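Local coordinates for intergenic-region protein (Escherichia coli CFT073, PDB 2WJ9) that is an ArdB-type antirestriction protein that probably shields incoming foreign DNA by inhibiting the restriction enzymes of the host, at residues Q45-I50 against T97-G102; T32-C37 against T157-R162; G102-P107 against S131-G136. All blocks are in the same frame, centred on the assembly; numbering follows the deposited sequence.

Contact 1: residues Q45-I50 against T97-G102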
loop_
_atom_site.group_PDB
_atom_site.type_symbol
_atom_site.label_atom_id
_atom_site.label_comp_id
_atom_site.label_asym_id
_atom_site.label_seq_id
_atom_site.Cartn_x
_atom_site.Cartn_y
_atom_site.Cartn_z
ATOM N N GLN B 45 -5.251 11.101 -7.571
ATOM C CA GLN B 45 -4.118 12.025 -7.735
ATOM C C GLN B 45 -3.505 12.324 -6.374
ATOM O O GLN B 45 -4.167 12.898 -5.503
ATOM C CB GLN B 45 -4.543 13.348 -8.387
ATOM C CG GLN B 45 -3.436 14.422 -8.430
ATOM C CD GLN B 45 -2.208 13.982 -9.211
ATOM O OE1 GLN B 45 -1.086 13.991 -8.699
ATOM N NE2 GLN B 45 -2.421 13.570 -10.440
ATOM N N LEU B 46 -2.236 11.968 -6.215
ATOM C CA LEU B 46 -1.544 12.122 -4.936
ATOM C C LEU B 46 -0.746 13.435 -4.902
ATOM O O LEU B 46 -0.142 13.850 -5.907
ATOM C CB LEU B 46 -0.661 10.900 -4.650
ATOM C CG LEU B 46 -1.429 9.571 -4.591
ATOM C CD1 LEU B 46 -0.479 8.386 -4.469
ATOM C CD2 LEU B 46 -2.462 9.536 -3.449
ATOM N N VAL B 47 -0.770 14.091 -3.744
ATOM C CA VAL B 47 -0.160 15.406 -3.565
ATOM C C VAL B 47 0.533 15.463 -2.204
ATOM O O VAL B 47 -0.042 15.032 -1.201
ATOM C CB VAL B 47 -1.211 16.533 -3.652
ATOM C CG1 VAL B 47 -0.596 17.888 -3.306
ATOM C CG2 VAL B 47 -1.844 16.564 -5.045
ATOM N N ALA B 48 1.768 15.971 -2.198
ATOM C CA ALA B 48 2.538 16.203 -0.971
ATOM C C ALA B 48 2.402 17.665 -0.528
ATOM O O ALA B 48 2.472 18.584 -1.355
ATOM C CB ALA B 48 3.998 15.871 -1.202
ATOM N N THR B 49 2.210 17.883 0.770
ATOM C CA THR B 49 2.057 19.244 1.319
ATOM C C THR B 49 3.047 19.431 2.472
ATOM O O THR B 49 3.161 18.564 3.343
ATOM C CB THR B 49 0.618 19.498 1.819
ATOM O OG1 THR B 49 -0.301 19.386 0.727
ATOM C CG2 THR B 49 0.495 20.884 2.441
ATOM N N ILE B 50 3.781 20.539 2.456
ATOM C CA ILE B 50 4.806 20.784 3.475
ATOM C C ILE B 50 4.142 20.939 4.849
ATOM O O ILE B 50 3.010 21.442 4.954
ATOM C CB ILE B 50 5.711 21.996 3.116
ATOM C CG1 ILE B 50 6.955 22.026 4.007
ATOM C CG2 ILE B 50 4.950 23.309 3.213
ATOM C CD1 ILE B 50 8.029 22.997 3.513
ATOM N N THR B 97 3.310 15.744 4.338
ATOM C CA THR B 97 2.171 14.818 4.409
ATOM C C THR B 97 1.605 14.544 3.009
ATOM O O THR B 97 1.731 15.384 2.114
ATOM C CB THR B 97 1.037 15.352 5.337
ATOM O OG1 THR B 97 0.502 16.594 4.842
ATOM C CG2 THR B 97 1.560 15.547 6.761
ATOM N N LEU B 98 0.992 13.367 2.841
ATOM C CA LEU B 98 0.365 12.955 1.577
ATOM C C LEU B 98 -1.153 12.848 1.797
ATOM O O LEU B 98 -1.592 12.527 2.897
ATOM C CB LEU B 98 0.948 11.609 1.091
ATOM C CG LEU B 98 2.386 11.588 0.514
ATOM C CD1 LEU B 98 2.952 10.180 0.529
ATOM C CD2 LEU B 98 2.447 12.179 -0.894
ATOM N N ASN B 99 -1.938 13.098 0.754
ATOM C CA ASN B 99 -3.419 13.052 0.858
ATOM C C ASN B 99 -4.029 11.636 0.848
ATOM O O ASN B 99 -5.271 11.486 0.806
ATOM C CB ASN B 99 -4.067 13.931 -0.220
ATOM C CG ASN B 99 -3.706 13.506 -1.636
ATOM O OD1 ASN B 99 -2.700 12.837 -1.856
ATOM N ND2 ASN B 99 -4.521 13.905 -2.605
ATOM N N ASN B 100 -3.172 10.613 0.847
ATOM C CA ASN B 100 -3.597 9.228 1.089
ATOM C C ASN B 100 -3.275 8.742 2.514
ATOM O O ASN B 100 -3.450 7.566 2.821
ATOM C CB ASN B 100 -2.995 8.280 0.051
ATOM C CG ASN B 100 -1.469 8.203 0.124
ATOM O OD1 ASN B 100 -0.824 8.936 0.888
ATOM N ND2 ASN B 100 -0.892 7.304 -0.671
ATOM N N GLY B 101 -2.814 9.656 3.366
ATOM C CA GLY B 101 -2.412 9.355 4.745
ATOM C C GLY B 101 -0.922 9.115 4.950
ATOM O O GLY B 101 -0.469 8.929 6.075
ATOM N N GLY B 102 -0.157 9.137 3.866
ATOM C CA GLY B 102 1.290 8.941 3.949
ATOM C C GLY B 102 2.020 10.160 4.468
ATOM O O GLY B 102 1.433 11.222 4.677
HETATM O O HOH W 1 1.064 19.084 5.740
#

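Contact 2: residues T32-C37 against T157-R162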
loop_
_atom_site.group_PDB
_atom_site.type_symbol
_atom_site.label_atom_id
_atom_site.label_comp_id
_atom_site.label_asym_id
_atom_site.label_seq_id
_atom_site.Cartn_x
_atom_site.Cartn_y
_atom_site.Cartn_z
ATOM N N THR B 32 -4.555 13.399 8.979
ATOM C CA THR B 32 -4.062 14.060 10.223
ATOM C C THR B 32 -3.170 13.128 11.056
ATOM O O THR B 32 -2.125 13.558 11.540
ATOM C CB THR B 32 -5.232 14.574 11.105
ATOM O OG1 THR B 32 -6.063 15.471 10.351
ATOM C CG2 THR B 32 -4.706 15.299 12.340
ATOM N N THR B 33 -3.583 11.867 11.222
ATOM C CA THR B 33 -2.835 10.894 12.052
ATOM C C THR B 33 -2.340 9.664 11.282
ATOM O O THR B 33 -1.851 8.696 11.887
ATOM C CB THR B 33 -3.676 10.397 13.259
ATOM O OG1 THR B 33 -4.768 9.589 12.796
ATOM C CG2 THR B 33 -4.208 11.564 14.065
ATOM N N SER B 34 -2.432 9.707 9.955
ATOM C CA SER B 34 -2.100 8.553 9.122
ATOM C C SER B 34 -2.855 7.288 9.582
ATOM O O SER B 34 -2.277 6.204 9.746
ATOM C CB SER B 34 -0.581 8.335 9.084
ATOM O OG SER B 34 0.083 9.489 8.572
ATOM N N SER B 35 -4.159 7.468 9.779
ATOM C CA SER B 35 -5.119 6.415 10.150
ATOM C C SER B 35 -5.102 5.199 9.202
ATOM O O SER B 35 -4.660 5.308 8.070
ATOM C CB SER B 35 -6.524 7.028 10.151
ATOM O OG SER B 35 -7.536 6.067 9.929
ATOM N N ALA B 36 -5.615 4.058 9.669
ATOM C CA ALA B 36 -5.696 2.844 8.837
ATOM C C ALA B 36 -6.779 2.972 7.766
ATOM O O ALA B 36 -6.827 2.196 6.815
ATOM C CB ALA B 36 -5.964 1.614 9.698
ATOM N N CYS B 37 -7.670 3.943 7.942
ATOM C CA CYS B 37 -8.761 4.168 7.007
ATOM C C CYS B 37 -8.252 4.927 5.780
ATOM O O CYS B 37 -7.654 5.985 5.916
ATOM C CB CYS B 37 -9.850 4.978 7.706
ATOM S SG CYS B 37 -11.394 5.169 6.799
ATOM N N THR B 157 4.265 -0.880 7.416
ATOM C CA THR B 157 3.923 -1.407 6.080
ATOM C C THR B 157 2.995 -0.454 5.310
ATOM O O THR B 157 3.197 -0.180 4.120
ATOM C CB THR B 157 3.248 -2.813 6.160
ATOM O OG1 THR B 157 3.856 -3.617 7.184
ATOM C CG2 THR B 157 3.326 -3.551 4.816
ATOM N N VAL B 158 1.965 0.056 5.986
ATOM C CA VAL B 158 1.059 0.991 5.337
ATOM C C VAL B 158 1.749 2.297 4.896
ATOM O O VAL B 158 1.511 2.761 3.782
ATOM C CB VAL B 158 -0.172 1.264 6.213
ATOM C CG1 VAL B 158 -0.974 2.449 5.673
ATOM C CG2 VAL B 158 -1.027 -0.008 6.323
ATOM N N HIS B 159 2.611 2.860 5.742
ATOM C CA HIS B 159 3.453 3.998 5.338
ATOM C C HIS B 159 4.282 3.680 4.076
ATOM O O HIS B 159 4.391 4.513 3.169
ATOM C CB HIS B 159 4.359 4.470 6.489
ATOM C CG HIS B 159 3.732 5.519 7.360
ATOM N ND1 HIS B 159 3.335 6.747 6.876
ATOM C CD2 HIS B 159 3.435 5.523 8.683
ATOM C CE1 HIS B 159 2.802 7.456 7.857
ATOM N NE2 HIS B 159 2.856 6.740 8.967
ATOM N N TYR B 160 4.849 2.476 4.006
ATOM C CA TYR B 160 5.584 2.059 2.814
ATOM C C TYR B 160 4.709 2.044 1.555
ATOM O O TYR B 160 5.078 2.628 0.533
ATOM C CB TYR B 160 6.225 0.683 3.014
ATOM C CG TYR B 160 6.963 0.188 1.778
ATOM C CD1 TYR B 160 8.125 0.817 1.358
ATOM C CD2 TYR B 160 6.481 -0.872 1.020
ATOM C CE1 TYR B 160 8.805 0.399 0.222
ATOM C CE2 TYR B 160 7.166 -1.315 -0.127
ATOM C CZ TYR B 160 8.330 -0.665 -0.520
ATOM O OH TYR B 160 9.027 -1.085 -1.652
ATOM N N TYR B 161 3.547 1.390 1.629
ATOM C CA TYR B 161 2.643 1.316 0.466
ATOM C C TYR B 161 2.159 2.722 0.037
ATOM O O TYR B 161 2.056 3.024 -1.148
ATOM C CB TYR B 161 1.446 0.375 0.738
ATOM C CG TYR B 161 1.749 -1.111 0.581
ATOM C CD1 TYR B 161 1.692 -1.970 1.667
ATOM C CD2 TYR B 161 2.067 -1.662 -0.665
ATOM C CE1 TYR B 161 1.968 -3.330 1.534
ATOM C CE2 TYR B 161 2.342 -3.026 -0.803
ATOM C CZ TYR B 161 2.298 -3.846 0.302
ATOM O OH TYR B 161 2.567 -5.193 0.194
ATOM N N ARG B 162 1.897 3.590 1.003
ATOM C CA ARG B 162 1.379 4.930 0.699
ATOM C C ARG B 162 2.417 5.817 -0.005
ATOM O O ARG B 162 2.108 6.485 -0.993
ATOM C CB ARG B 162 0.819 5.587 1.961
ATOM C CG ARG B 162 -0.531 4.984 2.350
ATOM C CD ARG B 162 -1.034 5.453 3.692
ATOM N NE ARG B 162 -2.403 4.988 3.915
ATOM C CZ ARG B 162 -3.073 5.113 5.055
ATOM N NH1 ARG B 162 -2.508 5.679 6.116
ATOM N NH2 ARG B 162 -4.320 4.662 5.124
#

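Contact 3: residues G102-P107 against S131-G136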
loop_
_atom_site.group_PDB
_atom_site.type_symbol
_atom_site.label_atom_id
_atom_site.label_comp_id
_atom_site.label_asym_id
_atom_site.label_seq_id
_atom_site.Cartn_x
_atom_site.Cartn_y
_atom_site.Cartn_z
ATOM N N GLY B 102 -0.157 9.137 3.866
ATOM C CA GLY B 102 1.290 8.941 3.949
ATOM C C GLY B 102 2.020 10.160 4.468
ATOM O O GLY B 102 1.433 11.222 4.677
ATOM N N ALA B 103 3.319 10.008 4.690
ATOM C CA ALA B 103 4.150 11.110 5.171
ATOM C C ALA B 103 5.617 10.764 4.916
ATOM O O ALA B 103 5.990 9.580 4.890
ATOM C CB ALA B 103 3.896 11.370 6.668
ATOM N N PHE B 104 6.439 11.788 4.717
ATOM C CA PHE B 104 7.867 11.583 4.434
ATOM C C PHE B 104 8.707 12.842 4.697
ATOM O O PHE B 104 8.196 13.884 5.106
ATOM C CB PHE B 104 8.064 11.061 3.001
ATOM C CG PHE B 104 7.715 12.051 1.923
ATOM C CD1 PHE B 104 8.703 12.780 1.288
ATOM C CD2 PHE B 104 6.394 12.241 1.529
ATOM C CE1 PHE B 104 8.395 13.686 0.279
ATOM C CE2 PHE B 104 6.077 13.149 0.519
ATOM C CZ PHE B 104 7.073 13.868 -0.106
ATOM N N MET B 105 10.013 12.736 4.502
ATOM C CA MET B 105 10.895 13.897 4.604
ATOM C C MET B 105 11.812 13.946 3.393
ATOM O O MET B 105 12.241 12.906 2.897
ATOM C CB MET B 105 11.716 13.868 5.902
ATOM C CG MET B 105 12.724 12.736 6.006
ATOM S SD MET B 105 13.578 12.633 7.608
ATOM C CE MET B 105 13.924 14.344 7.919
ATOM N N ALA B 106 12.093 15.153 2.917
ATOM C CA ALA B 106 12.957 15.342 1.745
ATOM C C ALA B 106 13.434 16.785 1.646
ATOM O O ALA B 106 12.870 17.673 2.280
ATOM C CB ALA B 106 12.182 14.967 0.474
ATOM N N PRO B 107 14.483 17.030 0.851
ATOM C CA PRO B 107 14.680 18.401 0.376
ATOM C C PRO B 107 13.537 18.877 -0.542
ATOM O O PRO B 107 12.765 18.067 -1.073
ATOM C CB PRO B 107 16.007 18.329 -0.398
ATOM C CG PRO B 107 16.670 17.069 0.076
ATOM C CD PRO B 107 15.551 16.127 0.399
ATOM N N SER B 131 16.797 14.322 -8.649
ATOM C CA SER B 131 16.657 15.538 -7.839
ATOM C C SER B 131 16.837 15.239 -6.349
ATOM O O SER B 131 16.638 14.098 -5.912
ATOM C CB SER B 131 15.287 16.189 -8.061
ATOM O OG SER B 131 14.235 15.356 -7.598
ATOM N N PRO B 132 17.247 16.251 -5.563
ATOM C CA PRO B 132 17.213 16.087 -4.103
ATOM C C PRO B 132 15.871 15.570 -3.550
ATOM O O PRO B 132 15.889 14.673 -2.692
ATOM C CB PRO B 132 17.548 17.492 -3.596
ATOM C CG PRO B 132 18.460 18.040 -4.661
ATOM C CD PRO B 132 17.846 17.547 -5.947
ATOM N N GLU B 133 14.739 16.095 -4.035
ATOM C CA GLU B 133 13.409 15.581 -3.604
ATOM C C GLU B 133 13.291 14.078 -3.824
ATOM O O GLU B 133 12.893 13.338 -2.914
ATOM C CB GLU B 133 12.188 16.256 -4.302
ATOM C CG GLU B 133 10.825 15.968 -3.534
ATOM C CD GLU B 133 9.534 15.811 -4.386
ATOM O OE1 GLU B 133 9.578 15.831 -5.632
ATOM O OE2 GLU B 133 8.433 15.653 -3.769
ATOM N N ALA B 134 13.607 13.630 -5.039
ATOM C CA ALA B 134 13.477 12.209 -5.386
ATOM C C ALA B 134 14.395 11.307 -4.547
ATOM O O ALA B 134 13.990 10.218 -4.123
ATOM C CB ALA B 134 13.714 11.992 -6.874
ATOM N N ALA B 135 15.627 11.763 -4.311
ATOM C CA ALA B 135 16.549 11.070 -3.399
ATOM C C ALA B 135 15.954 10.859 -1.999
ATOM O O ALA B 135 16.042 9.765 -1.432
ATOM C CB ALA B 135 17.863 11.834 -3.302
ATOM N N GLY B 136 15.348 11.908 -1.445
ATOM C CA GLY B 136 14.680 11.819 -0.148
ATOM C C GLY B 136 13.534 10.809 -0.131
ATOM O O GLY B 136 13.371 10.047 0.835
#

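Contact 1: residues Q45-I50 against T97-G102
N99 meets 45-50 just where the antiparallel ladder of strands 48-50 and 93-98 runs out, and its carboxamide prolongs that ladder. N99 ND2 gives a nearly straight bond (170°) to Q45 O at 3.1 Å, the acceptor lying in the plane of the amide. N99 OD1 takes the V47 N-H at 3.0 Å, with this donor well above the carbonyl plane. The flat amide thus spans the L46 backbone and grips the peptides before and after it; chi1 60° sets N99 CG, between the backbone N and the carbonyl carbon, toward 45-50. L46 lays CD2 beside N99 OD1 and 3.8 Å from N100 CB, its side chain crossing that of N100 at about a right angle, while D165 and Y166 of helix 154-168 also touch it. The turn that follows is type I, from L98 to G101. Further along, T97 and T49 form the hydrogen-bonded pair, T97 N to T49 O and T49 N to T97 O, and A48 and L98 the non-hydrogen-bonded one, with A48 CB against L98 CD2 at 4.0 Å. At the exposed end, a water 2.7 Å from T97 OG1 donates to I50 O at 3.2 Å.

Contact 2: residues T32-C37 against T157-R162
R162 reaches from helix 154-168 to the S35 carbonyl, and its two hydrogen bonds carry the polar part of this buried contact. NH1 and NH2 approach end-on and share one acceptor: R162 NH1 lies 2.9 Å and NH2 3.0 Å from S35 O, which sits at the edge of the guanidinium, almost exactly in its plane. The chain runs extended from CG to NE, which carries the group clear of the helix. V158 CG1, one turn earlier, lies 3.3 Å above one face of the guanidinium, toward its rim. Van der Waals contact is supplied by S34, whose OG is 3.5 Å from H159 CE1; the polar partners of both lie elsewhere, S34 OG bonding G101 O and H63 ND1, and H159 NE2 bonding H63 O. Within the loop, S35 OG accepts from C37 N at 2.9 Å, an ST turn, and also bonds E152 of the second subunit. C37, which closes this turn, carries the disulfide to C149 of the second subunit. In the fold, the first modelled residues, 32-37, are fixed to one side of helix 154-168, next to helix 59-64, which provides H63, and to the turn after strand 93-98; Y160 of the same helix packs instead against helix 132-151.

Contact 3: residues G102-P107 against S131-G136
A106 and G136 bring strand 103-107 and the start of helix 132-151 together with only 4.4 Å between their CA atoms. This is close packing of a helix on the outer strand of the three-stranded antiparallel sheet: the two short axes approach to 6.2 Å and run nearly antiparallel, 152° between their directions. G136 makes the closeness possible, since it turns a bare CA to the strand, 4.1 Å from A106 CB. The same methyl also rests against E133 O. Side chains alternate along the strand: F104 and A106 point toward this helix, whereas M105 leaves on the opposite side, its chain touching helix 73-84 and also C140 of helix 132-151. Beyond A106 the rings of P107 and P132 cross at about a right angle, with P107 CB 3.6 Å from P132 CB. P107 CD comes 3.4 Å from P132 O, a carbonyl already engaged by G136 N within the first helical turn. W117 of strand 117-121 touches both prolines. S131, the N-cap just before the helix, accepts from A134 N through OG at an N-H...O angle of 163°, and this OG also bonds E172. P107 O is buried against E133, where CA and CB cover it, and it has no hydrogen-bonding partner in the model. From there the E133 side chain leaves with CG anti to the backbone N (chi1 -164°) and then bends at chi2. Its carboxylate is held by H170 NE2 on OE1 and, weakly, by Y166 OH on OE2. That second oxygen lies near the plane of the F104 ring, at its edge, with E133 OE2 4.3 Å from F104 CZ.

How the contacts relate
Contacts 1 and 3 belong to one three-stranded sheet, in the order 48-50, 93-98, 103-107, and share G102, just after the turn L98-G101 that joins the last two strands; their centres are about 12 Å apart. Contact 2 brackets both along the chain, tying the first modelled residues to helix 154-168, with its centre about 11 Å from contact 1 and 17 Å from contact 3. Segment 97-102 is the meeting point: N100 ND2 lies 3.1 Å from R162 O, and R162 CD packs on G102 N. F104 packs on A48, joining contacts 1 and 3. Direct contacts thus run from the sheet through helix 154-168 to the loop that carries C37 at the subunit interface.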